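Local coordinates for protein probable chitinase (Chromobacterium violaceum, PDB 5JH8) that probably binds chitin and hydrolyses its glycosidic bonds as a family 18 glycoside hydrolase, at residues N14-F25 / L299-W307; S193-V204 / L281-L291. All coordinates share one frame; numbering follows the deposited sequence.

Contact 1 (N14-F25 / L299-W307); sequences NYAALTRYAASF and LGMEDDAFW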
loop_
_atom_site.group_PDB
_atom_site.type_symbol
_atom_site.label_atom_id
_atom_site.label_comp_id
_atom_site.label_asym_id
_atom_site.label_seq_id
_atom_site.Cartn_x
_atom_site.Cartn_y
_atom_site.Cartn_z
ATOM N N ASN A 14 -8.324 -14.004 1.289
ATOM C CA ASN A 14 -6.932 -13.633 1.482
ATOM C C ASN A 14 -6.008 -14.843 1.490
ATOM O O ASN A 14 -4.975 -14.838 0.805
ATOM C CB ASN A 14 -6.774 -12.749 2.730
ATOM C CG ASN A 14 -7.303 -13.370 4.036
ATOM O OD1 ASN A 14 -7.921 -14.428 4.073
ATOM N ND2 ASN A 14 -7.085 -12.637 5.123
ATOM N N TYR A 15 -6.341 -15.869 2.278
ATOM C CA TYR A 15 -5.461 -17.022 2.429
ATOM C C TYR A 15 -5.413 -17.847 1.147
ATOM O O TYR A 15 -4.350 -18.350 0.747
ATOM C CB TYR A 15 -5.897 -17.867 3.647
ATOM C CG TYR A 15 -4.892 -18.948 3.971
ATOM C CD1 TYR A 15 -3.785 -18.675 4.745
ATOM C CD2 TYR A 15 -5.025 -20.226 3.454
ATOM C CE1 TYR A 15 -2.825 -19.643 4.979
ATOM C CE2 TYR A 15 -4.073 -21.196 3.683
ATOM C CZ TYR A 15 -2.971 -20.891 4.442
ATOM O OH TYR A 15 -1.983 -21.818 4.674
ATOM N N ALA A 16 -6.558 -17.998 0.490
ATOM C CA ALA A 16 -6.585 -18.687 -0.787
ATOM C C ALA A 16 -5.662 -18.002 -1.789
ATOM O O ALA A 16 -4.953 -18.675 -2.543
ATOM C CB ALA A 16 -8.009 -18.725 -1.325
ATOM N N ALA A 17 -5.659 -16.666 -1.811
ATOM C CA ALA A 17 -4.795 -15.925 -2.724
ATOM C C ALA A 17 -3.329 -15.992 -2.298
ATOM O O ALA A 17 -2.445 -16.113 -3.154
ATOM C CB ALA A 17 -5.258 -14.476 -2.812
ATOM N N LEU A 18 -3.053 -15.897 -0.998
ATOM C CA LEU A 18 -1.689 -16.023 -0.486
ATOM C C LEU A 18 -1.062 -17.312 -0.998
ATOM O O LEU A 18 0.074 -17.339 -1.478
ATOM C CB LEU A 18 -1.724 -16.043 1.056
ATOM C CG LEU A 18 -0.368 -16.092 1.742
ATOM C CD1 LEU A 18 0.304 -14.733 1.749
ATOM C CD2 LEU A 18 -0.539 -16.601 3.165
ATOM N N THR A 19 -1.798 -18.420 -0.876
ATOM C CA THR A 19 -1.244 -19.693 -1.277
ATOM C C THR A 19 -1.269 -19.859 -2.790
ATOM O O THR A 19 -0.329 -20.414 -3.360
ATOM C CB THR A 19 -1.936 -20.851 -0.542
ATOM O OG1 THR A 19 -3.341 -20.874 -0.850
ATOM C CG2 THR A 19 -1.751 -20.762 0.959
ATOM N N ARG A 20 -2.294 -19.350 -3.476
ATOM C CA ARG A 20 -2.354 -19.523 -4.922
ATOM C C ARG A 20 -1.245 -18.747 -5.620
ATOM O O ARG A 20 -0.706 -19.207 -6.631
ATOM C CB ARG A 20 -3.711 -19.077 -5.468
ATOM C CG ARG A 20 -3.906 -19.413 -6.929
ATOM C CD ARG A 20 -5.316 -19.078 -7.404
ATOM N NE ARG A 20 -5.514 -19.380 -8.818
ATOM C CZ ARG A 20 -5.898 -20.561 -9.284
ATOM N NH1 ARG A 20 -6.129 -21.572 -8.463
ATOM N NH2 ARG A 20 -6.074 -20.721 -10.587
ATOM N N TYR A 21 -0.889 -17.570 -5.102
ATOM C CA TYR A 21 -0.034 -16.636 -5.825
ATOM C C TYR A 21 1.385 -16.569 -5.269
ATOM O O TYR A 21 2.148 -15.664 -5.612
ATOM C CB TYR A 21 -0.707 -15.259 -5.925
ATOM C CG TYR A 21 -2.011 -15.343 -6.679
ATOM C CD1 TYR A 21 -2.045 -15.858 -7.972
ATOM C CD2 TYR A 21 -3.212 -14.926 -6.115
ATOM C CE1 TYR A 21 -3.219 -15.974 -8.666
ATOM C CE2 TYR A 21 -4.395 -15.015 -6.802
ATOM C CZ TYR A 21 -4.392 -15.546 -8.076
ATOM O OH TYR A 21 -5.592 -15.617 -8.740
ATOM N N ALA A 22 1.770 -17.528 -4.443
ATOM C CA ALA A 22 3.067 -17.494 -3.776
ATOM C C ALA A 22 4.267 -17.738 -4.694
ATOM O O ALA A 22 5.400 -17.649 -4.216
ATOM C CB ALA A 22 3.090 -18.526 -2.647
ATOM N N ALA A 23 4.063 -18.068 -5.963
ATOM C CA ALA A 23 5.145 -18.056 -6.934
ATOM C C ALA A 23 5.279 -16.707 -7.628
ATOM O O ALA A 23 6.240 -16.513 -8.377
ATOM C CB ALA A 23 4.944 -19.159 -7.986
ATOM N N SER A 24 4.337 -15.788 -7.400
ATOM C CA SER A 24 4.296 -14.487 -8.059
ATOM C C SER A 24 4.835 -13.364 -7.191
ATOM O O SER A 24 5.497 -12.477 -7.715
ATOM C CB SER A 24 2.858 -14.129 -8.461
ATOM O OG SER A 24 2.338 -14.985 -9.465
ATOM N N PHE A 25 4.531 -13.341 -5.907
ATOM C CA PHE A 25 5.124 -12.382 -4.999
ATOM C C PHE A 25 6.323 -13.011 -4.305
ATOM O O PHE A 25 6.472 -14.231 -4.293
ATOM C CB PHE A 25 4.086 -11.865 -3.991
ATOM C CG PHE A 25 3.414 -12.937 -3.165
ATOM C CD1 PHE A 25 4.062 -13.508 -2.099
ATOM C CD2 PHE A 25 2.111 -13.303 -3.401
ATOM C CE1 PHE A 25 3.459 -14.475 -1.313
ATOM C CE2 PHE A 25 1.503 -14.271 -2.647
ATOM C CZ PHE A 25 2.191 -14.864 -1.592
ATOM N N LEU A 299 -4.200 -9.013 -1.485
ATOM C CA LEU A 299 -4.570 -10.403 -1.706
ATOM C C LEU A 299 -6.036 -10.644 -1.363
ATOM O O LEU A 299 -6.530 -10.252 -0.307
ATOM C CB LEU A 299 -3.676 -11.309 -0.855
ATOM C CG LEU A 299 -2.207 -11.373 -1.275
ATOM C CD1 LEU A 299 -1.394 -11.970 -0.142
ATOM C CD2 LEU A 299 -1.968 -12.193 -2.561
ATOM N N GLY A 300 -6.731 -11.324 -2.267
ATOM C CA GLY A 300 -8.131 -11.619 -2.112
ATOM C C GLY A 300 -9.007 -10.811 -3.040
ATOM O O GLY A 300 -10.187 -11.132 -3.188
HETATM N N MSE A 301 -8.464 -9.773 -3.663
HETATM C CA MSE A 301 -9.240 -8.934 -4.558
HETATM C C MSE A 301 -9.093 -9.320 -6.026
HETATM O O MSE A 301 -9.782 -8.761 -6.890
HETATM C CB MSE A 301 -8.779 -7.483 -4.416
HETATM C CG MSE A 301 -8.919 -6.927 -3.043
HETATM SE SE MSE A 301 -8.360 -5.066 -3.108
HETATM C CE MSE A 301 -8.559 -4.643 -1.207
ATOM N N GLU A 302 -8.141 -10.191 -6.315
ATOM C CA GLU A 302 -7.615 -10.382 -7.660
ATOM C C GLU A 302 -8.008 -11.735 -8.244
ATOM O O GLU A 302 -8.688 -12.542 -7.619
ATOM C CB GLU A 302 -6.100 -10.170 -7.661
ATOM C CG GLU A 302 -5.238 -11.349 -7.193
ATOM C CD GLU A 302 -5.138 -11.523 -5.698
ATOM O OE1 GLU A 302 -6.178 -11.652 -5.005
ATOM O OE2 GLU A 302 -3.995 -11.579 -5.180
ATOM N N ASP A 303 -7.564 -11.955 -9.475
ATOM C CA ASP A 303 -7.634 -13.253 -10.121
ATOM C C ASP A 303 -6.314 -13.475 -10.850
ATOM O O ASP A 303 -5.385 -12.674 -10.744
ATOM C CB ASP A 303 -8.868 -13.379 -11.023
ATOM C CG ASP A 303 -8.888 -12.370 -12.143
ATOM O OD1 ASP A 303 -7.803 -12.006 -12.641
ATOM O OD2 ASP A 303 -10.008 -11.912 -12.489
ATOM N N ASP A 304 -6.216 -14.579 -11.596
ATOM C CA ASP A 304 -4.930 -14.959 -12.174
ATOM C C ASP A 304 -4.413 -13.908 -13.148
ATOM O O ASP A 304 -3.201 -13.719 -13.258
ATOM C CB ASP A 304 -5.042 -16.303 -12.891
ATOM C CG ASP A 304 -5.270 -17.477 -11.962
ATOM O OD1 ASP A 304 -5.273 -17.321 -10.731
ATOM O OD2 ASP A 304 -5.436 -18.580 -12.519
ATOM N N ALA A 305 -5.307 -13.192 -13.839
ATOM C CA ALA A 305 -4.856 -12.217 -14.825
ATOM C C ALA A 305 -4.145 -11.041 -14.188
ATOM O O ALA A 305 -3.293 -10.418 -14.826
ATOM C CB ALA A 305 -6.024 -11.699 -15.654
ATOM N N PHE A 306 -4.468 -10.715 -12.932
ATOM C CA PHE A 306 -3.761 -9.649 -12.249
ATOM C C PHE A 306 -2.289 -9.986 -12.104
ATOM O O PHE A 306 -1.414 -9.193 -12.475
ATOM C CB PHE A 306 -4.391 -9.420 -10.869
ATOM C CG PHE A 306 -3.712 -8.335 -10.089
ATOM C CD1 PHE A 306 -4.012 -7.004 -10.335
ATOM C CD2 PHE A 306 -2.789 -8.630 -9.094
ATOM C CE1 PHE A 306 -3.397 -6.001 -9.620
ATOM C CE2 PHE A 306 -2.172 -7.622 -8.373
ATOM C CZ PHE A 306 -2.506 -6.304 -8.626
ATOM N N TRP A 307 -1.994 -11.161 -11.545
ATOM C CA TRP A 307 -0.602 -11.534 -11.349
ATOM C C TRP A 307 0.123 -11.799 -12.662
ATOM O O TRP A 307 1.323 -11.539 -12.748
ATOM C CB TRP A 307 -0.499 -12.700 -10.363
ATOM C CG TRP A 307 -0.793 -12.266 -8.959
ATOM C CD1 TRP A 307 -1.941 -12.505 -8.251
ATOM C CD2 TRP A 307 0.050 -11.482 -8.109
ATOM N NE1 TRP A 307 -1.860 -11.907 -7.011
ATOM C CE2 TRP A 307 -0.645 -11.290 -6.895
ATOM C CE3 TRP A 307 1.315 -10.917 -8.254
ATOM C CZ2 TRP A 307 -0.100 -10.572 -5.836
ATOM C CZ3 TRP A 307 1.851 -10.207 -7.207
ATOM C CH2 TRP A 307 1.150 -10.051 -6.013
#

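Contact 2 (S193-V204 / L281-L291); sequences SDWMEDDLDYAV and LKASLVNAYGL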
loop_
_atom_site.group_PDB
_atom_site.type_symbol
_atom_site.label_atom_id
_atom_site.label_comp_id
_atom_site.label_asym_id
_atom_site.label_seq_id
_atom_site.Cartn_x
_atom_site.Cartn_y
_atom_site.Cartn_z
ATOM N N SER A 193 -1.261 6.800 -14.199
ATOM C CA SER A 193 0.164 6.674 -14.454
ATOM C C SER A 193 0.872 8.015 -14.480
ATOM O O SER A 193 2.059 8.085 -14.142
ATOM C CB SER A 193 0.396 5.966 -15.779
ATOM O OG SER A 193 -0.264 6.613 -16.850
ATOM N N ASP A 194 0.186 9.074 -14.913
ATOM C CA ASP A 194 0.796 10.404 -14.945
ATOM C C ASP A 194 1.074 10.896 -13.523
ATOM O O ASP A 194 2.179 11.354 -13.206
ATOM C CB ASP A 194 -0.068 11.373 -15.767
ATOM C CG ASP A 194 -1.521 11.477 -15.306
ATOM O OD1 ASP A 194 -2.035 10.642 -14.547
ATOM O OD2 ASP A 194 -2.178 12.442 -15.762
ATOM N N TRP A 195 0.080 10.768 -12.650
ATOM C CA TRP A 195 0.226 11.075 -11.231
ATOM C C TRP A 195 1.281 10.191 -10.576
ATOM O O TRP A 195 2.126 10.675 -9.812
ATOM C CB TRP A 195 -1.156 10.890 -10.601
ATOM C CG TRP A 195 -1.259 10.936 -9.127
ATOM C CD1 TRP A 195 -1.322 12.057 -8.353
ATOM C CD2 TRP A 195 -1.410 9.822 -8.228
ATOM N NE1 TRP A 195 -1.486 11.721 -7.031
ATOM C CE2 TRP A 195 -1.532 10.351 -6.926
ATOM C CE3 TRP A 195 -1.457 8.432 -8.400
ATOM C CZ2 TRP A 195 -1.696 9.533 -5.797
ATOM C CZ3 TRP A 195 -1.626 7.629 -7.286
ATOM C CH2 TRP A 195 -1.746 8.182 -5.998
HETATM N N MSE A 196 1.250 8.887 -10.859
HETATM C CA MSE A 196 2.218 7.947 -10.316
HETATM C C MSE A 196 3.627 8.341 -10.720
HETATM O O MSE A 196 4.520 8.303 -9.890
HETATM C CB MSE A 196 1.900 6.516 -10.776
HETATM C CG MSE A 196 2.860 5.489 -10.217
HETATM SE SE MSE A 196 2.407 3.677 -10.787
HETATM C CE MSE A 196 0.625 3.537 -10.026
ATOM N N GLU A 197 3.828 8.683 -11.997
ATOM C CA GLU A 197 5.159 9.065 -12.455
ATOM C C GLU A 197 5.612 10.363 -11.802
ATOM O O GLU A 197 6.786 10.500 -11.431
ATOM C CB GLU A 197 5.184 9.164 -13.971
ATOM C CG GLU A 197 5.136 7.788 -14.623
ATOM C CD GLU A 197 4.933 7.824 -16.118
ATOM O OE1 GLU A 197 5.273 8.849 -16.746
ATOM O OE2 GLU A 197 4.424 6.818 -16.665
ATOM N N ASP A 198 4.703 11.331 -11.643
ATOM C CA ASP A 198 5.069 12.531 -10.900
ATOM C C ASP A 198 5.480 12.176 -9.479
ATOM O O ASP A 198 6.448 12.724 -8.943
ATOM C CB ASP A 198 3.909 13.526 -10.842
ATOM C CG ASP A 198 3.606 14.183 -12.175
ATOM O OD1 ASP A 198 4.451 14.153 -13.093
ATOM O OD2 ASP A 198 2.524 14.789 -12.297
ATOM N N ASP A 199 4.730 11.272 -8.844
ATOM C CA ASP A 199 5.048 10.886 -7.477
ATOM C C ASP A 199 6.394 10.172 -7.399
ATOM O O ASP A 199 7.177 10.407 -6.470
ATOM C CB ASP A 199 3.973 9.945 -6.931
ATOM C CG ASP A 199 2.574 10.520 -6.911
ATOM O OD1 ASP A 199 2.392 11.748 -6.858
ATOM O OD2 ASP A 199 1.641 9.663 -6.882
ATOM N N LEU A 200 6.674 9.285 -8.364
ATOM C CA LEU A 200 7.937 8.552 -8.381
ATOM C C LEU A 200 9.110 9.466 -8.707
ATOM O O LEU A 200 10.183 9.321 -8.117
ATOM C CB LEU A 200 7.850 7.386 -9.355
ATOM C CG LEU A 200 6.927 6.243 -8.910
ATOM C CD1 LEU A 200 6.806 5.235 -10.037
ATOM C CD2 LEU A 200 7.428 5.560 -7.656
ATOM N N ASP A 201 8.926 10.428 -9.616
ATOM C CA ASP A 201 9.982 11.406 -9.879
ATOM C C ASP A 201 10.360 12.108 -8.584
ATOM O O ASP A 201 11.541 12.319 -8.282
ATOM C CB ASP A 201 9.480 12.474 -10.861
ATOM C CG ASP A 201 9.317 11.988 -12.287
ATOM O OD1 ASP A 201 9.733 10.876 -12.608
ATOM O OD2 ASP A 201 8.801 12.776 -13.107
ATOM N N TYR A 202 9.350 12.530 -7.829
ATOM C CA TYR A 202 9.569 13.222 -6.571
ATOM C C TYR A 202 10.311 12.321 -5.593
ATOM O O TYR A 202 11.272 12.741 -4.939
ATOM C CB TYR A 202 8.202 13.648 -6.018
ATOM C CG TYR A 202 8.216 14.279 -4.645
ATOM C CD1 TYR A 202 8.442 15.628 -4.484
ATOM C CD2 TYR A 202 7.993 13.516 -3.510
ATOM C CE1 TYR A 202 8.465 16.189 -3.231
ATOM C CE2 TYR A 202 8.020 14.068 -2.247
ATOM C CZ TYR A 202 8.241 15.405 -2.118
ATOM O OH TYR A 202 8.273 15.947 -0.855
ATOM N N ALA A 203 9.874 11.061 -5.489
ATOM C CA ALA A 203 10.463 10.125 -4.535
ATOM C C ALA A 203 11.919 9.820 -4.866
ATOM O O ALA A 203 12.761 9.835 -3.966
ATOM C CB ALA A 203 9.638 8.842 -4.481
ATOM N N VAL A 204 12.232 9.526 -6.138
ATOM C CA VAL A 204 13.584 9.065 -6.475
ATOM C C VAL A 204 14.591 10.204 -6.483
ATOM O O VAL A 204 15.802 9.959 -6.400
ATOM C CB VAL A 204 13.666 8.224 -7.763
ATOM C CG1 VAL A 204 12.710 7.039 -7.714
ATOM C CG2 VAL A 204 13.407 9.064 -8.989
ATOM N N LEU A 281 1.908 -1.926 -17.280
ATOM C CA LEU A 281 2.594 -0.646 -17.438
ATOM C C LEU A 281 3.116 -0.163 -16.086
ATOM O O LEU A 281 4.278 0.248 -15.952
ATOM C CB LEU A 281 1.653 0.381 -18.091
ATOM C CG LEU A 281 2.175 1.792 -18.402
ATOM C CD1 LEU A 281 2.208 2.686 -17.194
ATOM C CD2 LEU A 281 3.547 1.752 -19.046
ATOM N N LYS A 282 2.259 -0.194 -15.071
ATOM C CA LYS A 282 2.657 0.318 -13.760
ATOM C C LYS A 282 3.750 -0.546 -13.129
ATOM O O LYS A 282 4.659 -0.003 -12.494
ATOM C CB LYS A 282 1.419 0.511 -12.892
ATOM C CG LYS A 282 0.567 1.644 -13.475
ATOM C CD LYS A 282 -0.901 1.657 -13.066
ATOM C CE LYS A 282 -1.651 2.620 -13.992
ATOM N NZ LYS A 282 -3.089 2.721 -13.646
ATOM N N ALA A 283 3.721 -1.863 -13.348
ATOM C CA ALA A 283 4.808 -2.716 -12.877
ATOM C C ALA A 283 6.103 -2.455 -13.638
ATOM O O ALA A 283 7.203 -2.556 -13.071
ATOM C CB ALA A 283 4.386 -4.177 -12.946
ATOM N N SER A 284 5.994 -2.114 -14.926
ATOM C CA SER A 284 7.183 -1.851 -15.733
ATOM C C SER A 284 7.927 -0.620 -15.255
ATOM O O SER A 284 9.098 -0.437 -15.608
ATOM C CB SER A 284 6.801 -1.696 -17.207
ATOM O OG SER A 284 6.317 -0.401 -17.530
ATOM N N LEU A 285 7.266 0.248 -14.493
ATOM C CA LEU A 285 7.952 1.412 -13.941
ATOM C C LEU A 285 9.071 1.018 -12.985
ATOM O O LEU A 285 9.970 1.828 -12.756
ATOM C CB LEU A 285 6.977 2.376 -13.266
ATOM C CG LEU A 285 5.932 2.956 -14.217
ATOM C CD1 LEU A 285 5.028 3.906 -13.463
ATOM C CD2 LEU A 285 6.517 3.659 -15.420
ATOM N N VAL A 286 9.043 -0.194 -12.427
ATOM C CA VAL A 286 10.176 -0.669 -11.636
ATOM C C VAL A 286 11.453 -0.586 -12.463
ATOM O O VAL A 286 12.467 -0.059 -12.012
ATOM C CB VAL A 286 9.914 -2.099 -11.154
ATOM C CG1 VAL A 286 11.180 -2.703 -10.534
ATOM C CG2 VAL A 286 8.765 -2.122 -10.153
ATOM N N ASN A 287 11.408 -1.080 -13.696
ATOM C CA ASN A 287 12.601 -1.058 -14.524
ATOM C C ASN A 287 12.870 0.317 -15.081
ATOM O O ASN A 287 14.034 0.693 -15.243
ATOM C CB ASN A 287 12.456 -2.055 -15.657
ATOM C CG ASN A 287 12.311 -3.447 -15.141
ATOM O OD1 ASN A 287 12.997 -3.826 -14.186
ATOM N ND2 ASN A 287 11.393 -4.213 -15.726
ATOM N N ALA A 288 11.816 1.083 -15.366
ATOM C CA ALA A 288 12.017 2.409 -15.928
ATOM C C ALA A 288 12.747 3.326 -14.953
ATOM O O ALA A 288 13.546 4.170 -15.377
ATOM C CB ALA A 288 10.683 3.018 -16.351
ATOM N N TYR A 289 12.461 3.200 -13.647
ATOM C CA TYR A 289 13.040 4.063 -12.619
ATOM C C TYR A 289 14.174 3.417 -11.830
ATOM O O TYR A 289 14.829 4.117 -11.052
ATOM C CB TYR A 289 11.976 4.493 -11.603
ATOM C CG TYR A 289 11.022 5.574 -12.059
ATOM C CD1 TYR A 289 9.897 5.267 -12.809
ATOM C CD2 TYR A 289 11.232 6.898 -11.714
ATOM C CE1 TYR A 289 9.015 6.248 -13.201
ATOM C CE2 TYR A 289 10.361 7.884 -12.112
ATOM C CZ TYR A 289 9.252 7.555 -12.856
ATOM O OH TYR A 289 8.363 8.514 -13.251
ATOM N N GLY A 290 14.420 2.122 -11.987
ATOM C CA GLY A 290 15.338 1.454 -11.087
ATOM C C GLY A 290 14.797 1.282 -9.685
ATOM O O GLY A 290 15.559 1.355 -8.715
ATOM N N LEU A 291 13.487 1.091 -9.546
ATOM C CA LEU A 291 12.898 0.936 -8.233
ATOM C C LEU A 291 13.361 -0.371 -7.592
ATOM O O LEU A 291 13.787 -1.320 -8.260
ATOM C CB LEU A 291 11.372 0.915 -8.309
ATOM C CG LEU A 291 10.702 2.113 -8.988
ATOM C CD1 LEU A 291 9.191 1.983 -8.875
ATOM C CD2 LEU A 291 11.170 3.432 -8.401
HETATM O O HOH W 1 8.267 8.452 -16.316
#

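Contact 1 (N14-F25 / L299-W307)
Y21 and W307 make the dense part of this contact: W307 CD1 lies 3.2 Å above the Y21 ring plane, over its centre, and Y21 CB lies over the five-membered ring of the indole in a CH-pi contact. With planes 32° apart the pair is oblique. E302 fixes the indole from its edge, since W307 NE1 donates to E302 OE2 (2.8 Å, 167°) near the ring plane; the other carboxylate oxygen, OE1, takes the backbone N of G300 at 2.8 Å, so one buried carboxylate ties the 299-302 turn to the helix after it. L299 packs against A17, L18 and F25, its CD1 3.8 Å from L18 CD1.

The solvent side is polar. R20, extended from CG to NE, grips D304 side-on in a nearly coplanar salt bridge, with NE 2.8 Å from OD1 and NH2 3.0 Å from OD2. Y21 OH donates to the anti lone pair of the same OD1 at 2.6 Å, which joins the salt bridge to the packed tyrosine.

Helix 14-20 lies on the 299-302 loop and reaches helix 304-309 through R20; residues just after it pack on W307. L299 and F25 touch A6 of strand 3-8, and L18 reaches A52 of helix 50-58.

Contact 2 (S193-V204 / L281-L291)
The Y289 ring lies across the side of helix 193-206 as a knob among E197, L200, D201 and V204. L200 CB sits over one face, 3.9 Å from the ring centroid, a CH-pi contact, whereas V204 CG2 and D201 OD1 stand at the ring's edge. The hydroxyl donates to D201 OD1 at 2.8 Å; the ring and carboxylate planes are oblique to each other, and the oxygen is approached from above the carboxylate plane, 47° out of it. With CG of D201 anti to the carbonyl carbon (chi1 -72°), its carboxylate bends back to Y289 although its CB points away from the opposing helix. A water donates to Y289 OH and, weakly, to E197 OE1, extending this polar edge.

The two helices run in the same general direction, their local axes 11.2 Å apart at closest approach and crossing at -25°. This is the side-by-side placement of outer helices in the TIM barrel of family 18, and strand 212-222 lies under both: M196 of helix 193-206 touches N214, A283 of helix 276-289 touches I216, and L291 also meets N214.

Deeper in, the contacts become apolar. L285 points its CD1 at the selenium of the selenomethionine M196 (3.8 Å), the two side chains meeting at a slant, and L200 CD1 also approaches L285 CD1. M196 is bent at its last torsion, which lays CE alongside the aliphatic part of K282, 3.9 Å from K282 CD. The rest of the lysine is extended and carries NZ past S193 to a salt bridge with E274. At the other end L291, just beyond the helix, crosses L200 at about a right angle and sets CD2 4.0 Å from V204 CG1.

How the contacts relate
Contact 2 is nested within the chain loop that contact 1 closes: 14-25 comes first, then 193-204 and 281-291, and finally 299-307. Their centres lie 23 Å apart and their nearest atoms about 8 Å apart, so they do not touch. Strand 293-297 connects them directly, running from the end of 281-291 to the start of 299-307 and pairing in parallel with both strand 3-8, which lies by contact 1, and strand 212-222, which lies by contact 2. Contact 1 therefore joins the first helix of the chain to its last, consistent with closure of the TIM barrel, while contact 2 joins two helices on the barrel's later half.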